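Local coordinates for CCMAN5 (Cellulosimicrobium cellulans, PDB 2XSG), which hydrolyses alpha-mannosidic bonds as a family 92 glycosidase containing calcium, an activity that enables mannose-6-phosphate modification of yeast-produced human lysosomal enzymes, at residues Y548-D551 and A552-E555; A488-P491 and I492-L495; G559-A562 and A563-M567; D591-A594 and P595-N599. All coordinates share one frame; numbering follows the deposited sequence.

Interaction 1 of 4, residues Y548-D551 and A552-E555; sequences YDMD and ALVE
Asp549 reaches forward over one helical turn to Ala552: its carboxylate OD1 takes the N-H of Ala552, N to OD1 3.1 Å, along a fairly straight line of 159° at the hydrogen. The amide comes at OD1 from well above the carboxylate plane, 54° out of it, and the methyl of Ala552 sits against the same oxygen, CB to OD1 3.4 Å. One residue further on, the backbone N of Leu553 is bonded to the carbonyl O of Asp549 at 2.9 Å, so Asp549 serves the start of the helix with side chain and main chain together. This is an N-cap. It opens helix 550-556, a short helix in the catalytic domain, which in family 92 is built as an (alpha/alpha)6 barrel. Past the cap the ordinary helical bonds take over, Val554 N to Met550 O at 2.8 Å and Glu555 N to Asp551 O at 3.1 Å. Val554 also lays its CG2 branch on the acceptor of the first of these, 3.2 Å from Met550 O, because its chi1 of 170° turns CG2 back beside its own N. On another face of the helix the doubly bent Met550 chain brings SD to 4.1 Å from CD2 of Leu553, a light apolar touch. In the second shell Asp549 OD1 is held by a further hydrogen bond with Ser769 OG, which steadies the capping carboxylate. Ser767 OG pairs with the N of Asp551 on the same first turn, and the Asp549 side chain also touches Met768 of the loop that carries both serines.

Interaction 2 of 4, residues A488-P491 and I492-L495; sequences ASWP and IEKL
Trp490 and Lys494 meet where the packing is close: the N of Lys494 is bonded to the carbonyl O of Trp490 at 2.8 Å, nearly in line with the C=O. The first two carbons of the lysine side chain lie on that same oxygen, CB 3.2 Å and CG 3.3 Å from Trp490 O, since chi1 of -58° sets CG beside the backbone N. Next along, Leu495 N is 3.0 Å from Pro491 O in a more bent hydrogen bond, with CB of Leu495 pressed on that carbonyl at 3.3 Å from Pro491 O. Both bonds belong to the late part of helix 478-495, an alpha helix of the family 92 catalytic domain. Pro491 kinks this helix, because its ring nitrogen has no hydrogen to give to the preceding turn. The carbonyl of Ser489 is still used, by the N of Glu493, but at 3.3 Å this bond is long. On the buried flank Pro491 and Ile492 rest on Asp546, while Leu495 touches Ser458 of helix 455-474. The opposite character belongs to Glu493, which is exposed. Its extended chain carries OE1 only obliquely toward the indole, 4.5 Å from CD1 of Trp490. OE2 is instead paired with its sequence neighbour: NZ of Lys494 stands 2.9 Å from OE2 of Glu493 in a salt bridge, approaching from above the carboxylate plane, after the lysine chain has folded back through bends at chi2 and chi4. The indole N-H looks the other way along the helix, where Trp490 NE1 is bonded to OE2 of Glu486.

Interaction 3 of 4, residues G559-A562 and A563-M567; sequences GHEA and ARLGM
From Gly559 to Gly566 the backbone climbs in regular alpha-helical steps, Ala563 N to Gly559 O at 3.1 Å, then Arg564 N to His560 O, Leu565 N to Glu561 O and Gly566 N to Ala562 O. Gly559, at the N-cap position of helix 560-570, has backbone angles (phi 102°, psi -179°) at which a CB would be jammed against the preceding carbonyl O. The polar centre of the contact is Glu561 with Arg564. These side chains run alongside each other in the same direction, and the arginine grips side-on with two nitrogens: NE to Glu561 OE1 at 2.9 Å and NH2 to Glu561 OE2 at 2.7 Å, both nearly straight. Both oxygens lie close to the guanidinium plane, but the carboxylate is rotated 36° against it, and OE2 is met on its syn side while OE1 is approached from above. A bend in Glu561 at chi2 and one in Arg564 at chi3 bring the two groups together. Leu565 crosses the Glu561 side chain at a slant, its CD1 3.5 Å from Glu561 OE2 and CG 3.4 Å from Glu561 O, and it also touches Ala503 and Thr507. Arg564 NH1 has a long, weak ion pair with Glu603. The whole is a bidentate i to i+3 glutamate-arginine salt bridge laid along the opening turns of an alpha helix.

Interaction 4 of 4, residues D591-A594 and P595-N599; sequences DLQA and PYLFN
Asp591 to Ala594 form a type I beta turn that runs on at once into a 3-10 turn through Pro595 and Tyr596, a fully buried local contact in the loop between helices 560-570 and 604-616 of the family 92 catalytic domain. The turn is closed by Ala594 N on Asp591 O at 3.0 Å. Pro595 N has no hydrogen to give, so no bond goes to Leu592 O; the ring carbon CD of Pro595 lies 3.4 Å from Leu592 O instead. The bonds of the next two residues keep the three-residue spacing: Tyr596 N is bonded to Gln593 O at 2.9 Å, and Leu597 N to Ala594 O at 3.1 Å. Neither donor lies in the plane of its acceptor carbonyl, and for Leu597 N the departure reaches 63°, consistent with the tight winding of successive i to i+3 bonds. The Tyr596 ring turns its edge to the Gln593 carbonyl, and the ring is stacked with Phe678. The side chain of Leu592 touches Thr665, Met666 and Met669 of helix 665-675 and is about 8 Å from the calcium ion, whose site includes Asn588, Glu589 and Asp662. Gln593 and Leu597 cross each other, and both touch Trp544. The glutamine holds CG between its backbone N and carbonyl carbon, chi1 81°, and from there CG comes to 4.1 Å from CD2 of Leu597. Leu597 CG itself straddles two carbonyls, 3.6 Å from Gln593 O and 3.6 Å from Ala594 O.

In the fold
Along the chain the order is interaction 2, 1, 3 and 4. Each closes only a turn or two of its own, and none nests or crosses another. Interaction 2, on helix 478-495, meets interaction 1 through Tyr548 OH, probably hydrogen-bonded to Ala488 O, and through Ile492 packed on Leu553. Helix 550-556 then leads into helix 560-570: Val554 O probably receives the N-H of Gly559, and Val554 rests on His560 and Ala563. Interaction 4 joins from the following loop, Leu597 against Met550 of interaction 1, Met567 of interaction 3 against Ala594 and Leu597. Interaction 2 touches neither 3 nor 4, and interaction 1 is the one that touches all the others.

Interaction 1 of 4, residues Y548-D551 and A552-E555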
loop_
_atom_site.group_PDB
_atom_site.type_symbol
_atom_site.label_atom_id
_atom_site.label_comp_id
_atom_site.label_asym_id
_atom_site.label_seq_id
_atom_site.Cartn_x
_atom_site.Cartn_y
_atom_site.Cartn_z
ATOM N N TYR A 548 -8.213 -10.660 17.365
ATOM C CA TYR A 548 -9.648 -10.682 17.649
ATOM C C TYR A 548 -9.965 -11.320 19.006
ATOM O O TYR A 548 -11.136 -11.414 19.394
ATOM C CB TYR A 548 -10.386 -11.446 16.538
ATOM C CG TYR A 548 -9.863 -12.858 16.329
ATOM C CD1 TYR A 548 -10.472 -13.948 16.937
ATOM C CD2 TYR A 548 -8.742 -13.090 15.530
ATOM C CE1 TYR A 548 -9.973 -15.236 16.765
ATOM C CE2 TYR A 548 -8.244 -14.352 15.352
ATOM C CZ TYR A 548 -8.867 -15.427 15.957
ATOM O OH TYR A 548 -8.338 -16.677 15.766
ATOM N N ASP A 549 -8.933 -11.777 19.717
ATOM C CA ASP A 549 -9.132 -12.409 21.027
ATOM C C ASP A 549 -7.924 -12.334 21.968
ATOM O O ASP A 549 -7.354 -13.363 22.386
ATOM C CB ASP A 549 -9.606 -13.863 20.870
ATOM C CG ASP A 549 -10.614 -14.260 21.944
ATOM O OD1 ASP A 549 -10.598 -13.656 23.041
ATOM O OD2 ASP A 549 -11.412 -15.181 21.693
ATOM N N MET A 550 -7.573 -11.101 22.310
ATOM C CA MET A 550 -6.560 -10.799 23.297
ATOM C C MET A 550 -6.919 -11.377 24.652
ATOM O O MET A 550 -6.036 -11.772 25.381
ATOM C CB MET A 550 -6.340 -9.278 23.405
ATOM C CG MET A 550 -5.524 -8.669 22.239
ATOM S SD MET A 550 -3.859 -9.351 22.156
ATOM C CE MET A 550 -3.121 -8.642 23.631
ATOM N N ASP A 551 -8.208 -11.439 24.983
ATOM C CA ASP A 551 -8.603 -11.979 26.285
ATOM C C ASP A 551 -8.228 -13.450 26.393
ATOM O O ASP A 551 -7.623 -13.864 27.383
ATOM C CB ASP A 551 -10.089 -11.809 26.541
ATOM C CG ASP A 551 -10.458 -12.080 28.001
ATOM O OD1 ASP A 551 -10.755 -13.248 28.342
ATOM O OD2 ASP A 551 -10.428 -11.127 28.810
ATOM N N ALA A 552 -8.583 -14.233 25.372
ATOM C CA ALA A 552 -8.244 -15.649 25.350
ATOM C C ALA A 552 -6.726 -15.813 25.251
ATOM O O ALA A 552 -6.161 -16.725 25.835
ATOM C CB ALA A 552 -8.946 -16.364 24.190
ATOM N N LEU A 553 -6.064 -14.920 24.514
ATOM C CA LEU A 553 -4.616 -14.997 24.399
ATOM C C LEU A 553 -3.960 -14.748 25.755
ATOM O O LEU A 553 -3.071 -15.503 26.146
ATOM C CB LEU A 553 -4.076 -14.045 23.337
ATOM C CG LEU A 553 -2.615 -14.240 22.931
ATOM C CD1 LEU A 553 -2.471 -15.568 22.214
ATOM C CD2 LEU A 553 -2.186 -13.132 21.999
ATOM N N VAL A 554 -4.419 -13.727 26.480
ATOM C CA VAL A 554 -3.895 -13.443 27.839
ATOM C C VAL A 554 -4.026 -14.680 28.752
ATOM O O VAL A 554 -3.063 -15.071 29.392
ATOM C CB VAL A 554 -4.519 -12.136 28.476
ATOM C CG1 VAL A 554 -4.171 -11.980 29.957
ATOM C CG2 VAL A 554 -4.047 -10.886 27.725
ATOM N N GLU A 555 -5.204 -15.294 28.776
ATOM C CA GLU A 555 -5.433 -16.554 29.516
ATOM C C GLU A 555 -4.528 -17.709 29.073
ATOM O O GLU A 555 -3.931 -18.382 29.909
ATOM C CB GLU A 555 -6.914 -16.976 29.465
ATOM C CG GLU A 555 -7.154 -18.455 29.852
ATOM C CD GLU A 555 -8.557 -18.753 30.437
ATOM O OE1 GLU A 555 -9.296 -17.798 30.765
ATOM O OE2 GLU A 555 -8.914 -19.954 30.581
#

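Interaction 2 of 4, residues A488-P491 and I492-L495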
loop_
_atom_site.group_PDB
_atom_site.type_symbol
_atom_site.label_atom_id
_atom_site.label_comp_id
_atom_site.label_asym_id
_atom_site.label_seq_id
_atom_site.Cartn_x
_atom_site.Cartn_y
_atom_site.Cartn_z
ATOM N N ALA A 488 -11.983 -20.669 15.180
ATOM C CA ALA A 488 -11.116 -19.499 15.351
ATOM C C ALA A 488 -10.484 -19.409 16.739
ATOM O O ALA A 488 -9.472 -18.752 16.901
ATOM C CB ALA A 488 -11.873 -18.212 15.043
ATOM N N SER A 489 -11.073 -20.074 17.727
ATOM C CA SER A 489 -10.500 -20.115 19.067
ATOM C C SER A 489 -9.320 -21.101 19.153
ATOM O O SER A 489 -8.458 -20.961 20.028
ATOM C CB SER A 489 -11.579 -20.454 20.114
ATOM O OG SER A 489 -11.922 -21.836 20.054
ATOM N N TRP A 490 -9.268 -22.059 18.222
ATOM C CA TRP A 490 -8.308 -23.185 18.283
ATOM C C TRP A 490 -6.804 -22.805 18.311
ATOM O O TRP A 490 -6.035 -23.365 19.119
ATOM C CB TRP A 490 -8.578 -24.219 17.171
ATOM C CG TRP A 490 -9.891 -25.025 17.267
ATOM C CD1 TRP A 490 -10.757 -25.095 18.335
ATOM C CD2 TRP A 490 -10.437 -25.903 16.260
ATOM N NE1 TRP A 490 -11.807 -25.925 18.032
ATOM C CE2 TRP A 490 -11.631 -26.438 16.774
ATOM C CE3 TRP A 490 -10.030 -26.275 14.973
ATOM C CZ2 TRP A 490 -12.430 -27.326 16.044
ATOM C CZ3 TRP A 490 -10.810 -27.147 14.253
ATOM C CH2 TRP A 490 -12.001 -27.671 14.788
ATOM N N PRO A 491 -6.370 -21.864 17.431
ATOM C CA PRO A 491 -4.937 -21.560 17.402
ATOM C C PRO A 491 -4.430 -21.058 18.753
ATOM O O PRO A 491 -3.384 -21.513 19.218
ATOM C CB PRO A 491 -4.822 -20.461 16.349
ATOM C CG PRO A 491 -6.022 -20.608 15.509
ATOM C CD PRO A 491 -7.104 -21.141 16.380
ATOM N N ILE A 492 -5.176 -20.148 19.380
ATOM C CA ILE A 492 -4.808 -19.646 20.716
ATOM C C ILE A 492 -4.769 -20.767 21.769
ATOM O O ILE A 492 -3.797 -20.902 22.504
ATOM C CB ILE A 492 -5.720 -18.485 21.186
ATOM C CG1 ILE A 492 -5.420 -17.203 20.393
ATOM C CG2 ILE A 492 -5.515 -18.195 22.675
ATOM C CD1 ILE A 492 -6.565 -16.208 20.410
ATOM N N GLU A 493 -5.820 -21.567 21.835
ATOM C CA GLU A 493 -5.915 -22.592 22.872
ATOM C C GLU A 493 -4.884 -23.697 22.685
ATOM O O GLU A 493 -4.254 -24.122 23.649
ATOM C CB GLU A 493 -7.321 -23.189 22.884
ATOM C CG GLU A 493 -7.591 -24.209 23.978
ATOM C CD GLU A 493 -8.632 -25.223 23.540
ATOM O OE1 GLU A 493 -9.424 -24.904 22.618
ATOM O OE2 GLU A 493 -8.649 -26.341 24.107
ATOM N N LYS A 494 -4.697 -24.131 21.441
ATOM C CA LYS A 494 -3.922 -25.332 21.142
ATOM C C LYS A 494 -2.435 -25.097 20.846
ATOM O O LYS A 494 -1.639 -26.032 20.951
ATOM C CB LYS A 494 -4.558 -26.110 19.971
ATOM C CG LYS A 494 -6.014 -26.537 20.182
ATOM C CD LYS A 494 -6.084 -27.925 20.821
ATOM C CE LYS A 494 -7.484 -28.524 20.706
ATOM N NZ LYS A 494 -8.404 -28.053 21.781
ATOM N N LEU A 495 -2.062 -23.874 20.452
ATOM C CA LEU A 495 -0.655 -23.602 20.121
ATOM C C LEU A 495 0.104 -22.697 21.094
ATOM O O LEU A 495 1.290 -22.452 20.895
ATOM C CB LEU A 495 -0.506 -23.095 18.671
ATOM C CG LEU A 495 -0.980 -24.041 17.569
ATOM C CD1 LEU A 495 -0.746 -23.412 16.206
ATOM C CD2 LEU A 495 -0.269 -25.375 17.668
#

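Interaction 3 of 4, residues G559-A562 and A563-M567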
loop_
_atom_site.group_PDB
_atom_site.type_symbol
_atom_site.label_atom_id
_atom_site.label_comp_id
_atom_site.label_asym_id
_atom_site.label_seq_id
_atom_site.Cartn_x
_atom_site.Cartn_y
_atom_site.Cartn_z
ATOM N N GLY A 559 -2.258 -15.919 32.143
ATOM C CA GLY A 559 -2.895 -14.874 32.945
ATOM C C GLY A 559 -2.319 -13.484 32.746
ATOM O O GLY A 559 -1.404 -13.287 31.953
ATOM N N HIS A 560 -2.867 -12.525 33.483
ATOM C CA HIS A 560 -2.583 -11.125 33.262
ATOM C C HIS A 560 -1.117 -10.766 33.486
ATOM O O HIS A 560 -0.494 -10.112 32.646
ATOM C CB HIS A 560 -3.483 -10.259 34.139
ATOM C CG HIS A 560 -3.293 -8.794 33.920
ATOM N ND1 HIS A 560 -4.103 -8.051 33.082
ATOM C CD2 HIS A 560 -2.388 -7.927 34.438
ATOM C CE1 HIS A 560 -3.701 -6.791 33.092
ATOM N NE2 HIS A 560 -2.660 -6.692 33.904
ATOM N N GLU A 561 -0.575 -11.193 34.618
ATOM C CA GLU A 561 0.820 -10.897 34.940
ATOM C C GLU A 561 1.772 -11.498 33.894
ATOM O O GLU A 561 2.774 -10.865 33.528
ATOM C CB GLU A 561 1.172 -11.350 36.378
ATOM C CG GLU A 561 2.599 -10.981 36.871
ATOM C CD GLU A 561 2.896 -9.468 36.922
ATOM O OE1 GLU A 561 1.963 -8.628 36.851
ATOM O OE2 GLU A 561 4.091 -9.119 37.037
ATOM N N ALA A 562 1.454 -12.700 33.410
ATOM C CA ALA A 562 2.287 -13.346 32.402
ATOM C C ALA A 562 2.286 -12.522 31.110
ATOM O O ALA A 562 3.348 -12.290 30.532
ATOM C CB ALA A 562 1.827 -14.779 32.137
ATOM N N ALA A 563 1.098 -12.076 30.678
ATOM C CA ALA A 563 0.956 -11.204 29.485
ATOM C C ALA A 563 1.714 -9.904 29.644
ATOM O O ALA A 563 2.406 -9.459 28.712
ATOM C CB ALA A 563 -0.503 -10.901 29.208
ATOM N N ARG A 564 1.560 -9.289 30.819
ATOM C CA ARG A 564 2.141 -7.981 31.112
ATOM C C ARG A 564 3.657 -8.062 31.021
ATOM O O ARG A 564 4.289 -7.183 30.425
ATOM C CB ARG A 564 1.687 -7.471 32.492
ATOM C CG ARG A 564 2.166 -6.037 32.857
ATOM C CD ARG A 564 1.958 -5.706 34.357
ATOM N NE ARG A 564 2.936 -6.389 35.206
ATOM C CZ ARG A 564 4.190 -5.980 35.404
ATOM N NH1 ARG A 564 4.639 -4.862 34.832
ATOM N NH2 ARG A 564 5.006 -6.692 36.182
ATOM N N LEU A 565 4.221 -9.134 31.581
ATOM C CA LEU A 565 5.671 -9.343 31.568
ATOM C C LEU A 565 6.156 -9.748 30.163
ATOM O O LEU A 565 7.237 -9.350 29.741
ATOM C CB LEU A 565 6.077 -10.385 32.614
ATOM C CG LEU A 565 5.970 -9.961 34.091
ATOM C CD1 LEU A 565 6.047 -11.171 34.990
ATOM C CD2 LEU A 565 7.075 -8.972 34.470
ATOM N N GLY A 566 5.347 -10.528 29.443
ATOM C CA GLY A 566 5.636 -10.866 28.039
ATOM C C GLY A 566 5.756 -9.633 27.148
ATOM O O GLY A 566 6.703 -9.506 26.347
ATOM N N MET A 567 4.800 -8.717 27.302
ATOM C CA MET A 567 4.749 -7.480 26.519
ATOM C C MET A 567 5.952 -6.621 26.805
ATOM O O MET A 567 6.587 -6.127 25.883
ATOM C CB MET A 567 3.452 -6.716 26.785
ATOM C CG MET A 567 2.341 -7.059 25.811
ATOM S SD MET A 567 2.790 -6.924 24.047
ATOM C CE MET A 567 3.130 -5.188 23.893
#

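Interaction 4 of 4, residues D591-A594 and P595-N599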
loop_
_atom_site.group_PDB
_atom_site.type_symbol
_atom_site.label_atom_id
_atom_site.label_comp_id
_atom_site.label_asym_id
_atom_site.label_seq_id
_atom_site.Cartn_x
_atom_site.Cartn_y
_atom_site.Cartn_z
ATOM N N ASP A 591 3.698 -7.923 13.162
ATOM C CA ASP A 591 3.311 -7.458 14.500
ATOM C C ASP A 591 3.138 -5.941 14.577
ATOM O O ASP A 591 3.538 -5.309 15.558
ATOM C CB ASP A 591 4.207 -8.054 15.601
ATOM C CG ASP A 591 5.659 -7.586 15.526
ATOM O OD1 ASP A 591 6.223 -7.426 14.424
ATOM O OD2 ASP A 591 6.251 -7.394 16.608
ATOM N N LEU A 592 2.502 -5.373 13.542
ATOM C CA LEU A 592 2.222 -3.930 13.469
ATOM C C LEU A 592 1.480 -3.411 14.693
ATOM O O LEU A 592 1.687 -2.262 15.122
ATOM C CB LEU A 592 1.350 -3.589 12.259
ATOM C CG LEU A 592 1.887 -3.177 10.890
ATOM C CD1 LEU A 592 0.706 -3.009 9.907
ATOM C CD2 LEU A 592 2.726 -1.901 10.962
ATOM N N GLN A 593 0.575 -4.243 15.206
ATOM C CA GLN A 593 -0.278 -3.859 16.320
ATOM C C GLN A 593 0.442 -3.942 17.655
ATOM O O GLN A 593 -0.067 -3.436 18.646
ATOM C CB GLN A 593 -1.548 -4.725 16.349
ATOM C CG GLN A 593 -1.402 -6.103 16.975
ATOM C CD GLN A 593 -0.698 -7.125 16.110
ATOM O OE1 GLN A 593 0.054 -6.793 15.180
ATOM N NE2 GLN A 593 -0.932 -8.402 16.421
ATOM N N ALA A 594 1.609 -4.585 17.693
ATOM C CA ALA A 594 2.257 -4.906 18.987
ATOM C C ALA A 594 2.503 -3.717 19.916
ATOM O O ALA A 594 2.347 -3.856 21.122
ATOM C CB ALA A 594 3.526 -5.703 18.794
ATOM N N PRO A 595 2.899 -2.543 19.370
ATOM C CA PRO A 595 3.084 -1.394 20.263
ATOM C C PRO A 595 1.846 -0.947 21.010
ATOM O O PRO A 595 1.964 -0.354 22.073
ATOM C CB PRO A 595 3.556 -0.280 19.325
ATOM C CG PRO A 595 4.156 -1.012 18.156
ATOM C CD PRO A 595 3.411 -2.275 18.013
ATOM N N TYR A 596 0.670 -1.244 20.463
ATOM C CA TYR A 596 -0.587 -0.853 21.083
ATOM C C TYR A 596 -1.151 -1.900 22.047
ATOM O O TYR A 596 -2.243 -1.712 22.584
ATOM C CB TYR A 596 -1.625 -0.500 20.005
ATOM C CG TYR A 596 -1.192 0.639 19.101
ATOM C CD1 TYR A 596 -0.429 0.397 17.961
ATOM C CD2 TYR A 596 -1.547 1.959 19.393
ATOM C CE1 TYR A 596 -0.020 1.443 17.131
ATOM C CE2 TYR A 596 -1.139 3.009 18.574
ATOM C CZ TYR A 596 -0.384 2.743 17.446
ATOM O OH TYR A 596 0.013 3.778 16.629
ATOM N N LEU A 597 -0.424 -2.992 22.281
ATOM C CA LEU A 597 -0.947 -4.034 23.178
ATOM C C LEU A 597 -0.725 -3.780 24.668
ATOM O O LEU A 597 -1.305 -4.464 25.517
ATOM C CB LEU A 597 -0.449 -5.422 22.767
ATOM C CG LEU A 597 -0.743 -5.769 21.300
ATOM C CD1 LEU A 597 -0.289 -7.185 20.973
ATOM C CD2 LEU A 597 -2.220 -5.582 20.968
ATOM N N PHE A 598 0.110 -2.797 24.987
ATOM C CA PHE A 598 0.299 -2.394 26.375
ATOM C C PHE A 598 -0.991 -1.872 27.010
ATOM O O PHE A 598 -1.155 -1.972 28.231
ATOM C CB PHE A 598 1.437 -1.377 26.504
ATOM C CG PHE A 598 2.797 -1.953 26.257
ATOM C CD1 PHE A 598 3.490 -1.650 25.078
ATOM C CD2 PHE A 598 3.398 -2.789 27.198
ATOM C CE1 PHE A 598 4.778 -2.150 24.849
ATOM C CE2 PHE A 598 4.682 -3.298 26.981
ATOM C CZ PHE A 598 5.372 -2.981 25.793
ATOM N N ASN A 599 -1.899 -1.338 26.180
ATOM C CA ASN A 599 -3.242 -0.947 26.611
ATOM C C ASN A 599 -4.005 -2.139 27.198
ATOM O O ASN A 599 -4.851 -1.981 28.068
ATOM C CB ASN A 599 -4.059 -0.408 25.426
ATOM C CG ASN A 599 -3.636 0.981 24.980
ATOM O OD1 ASN A 599 -2.758 1.610 25.570
ATOM N ND2 ASN A 599 -4.268 1.467 23.912
#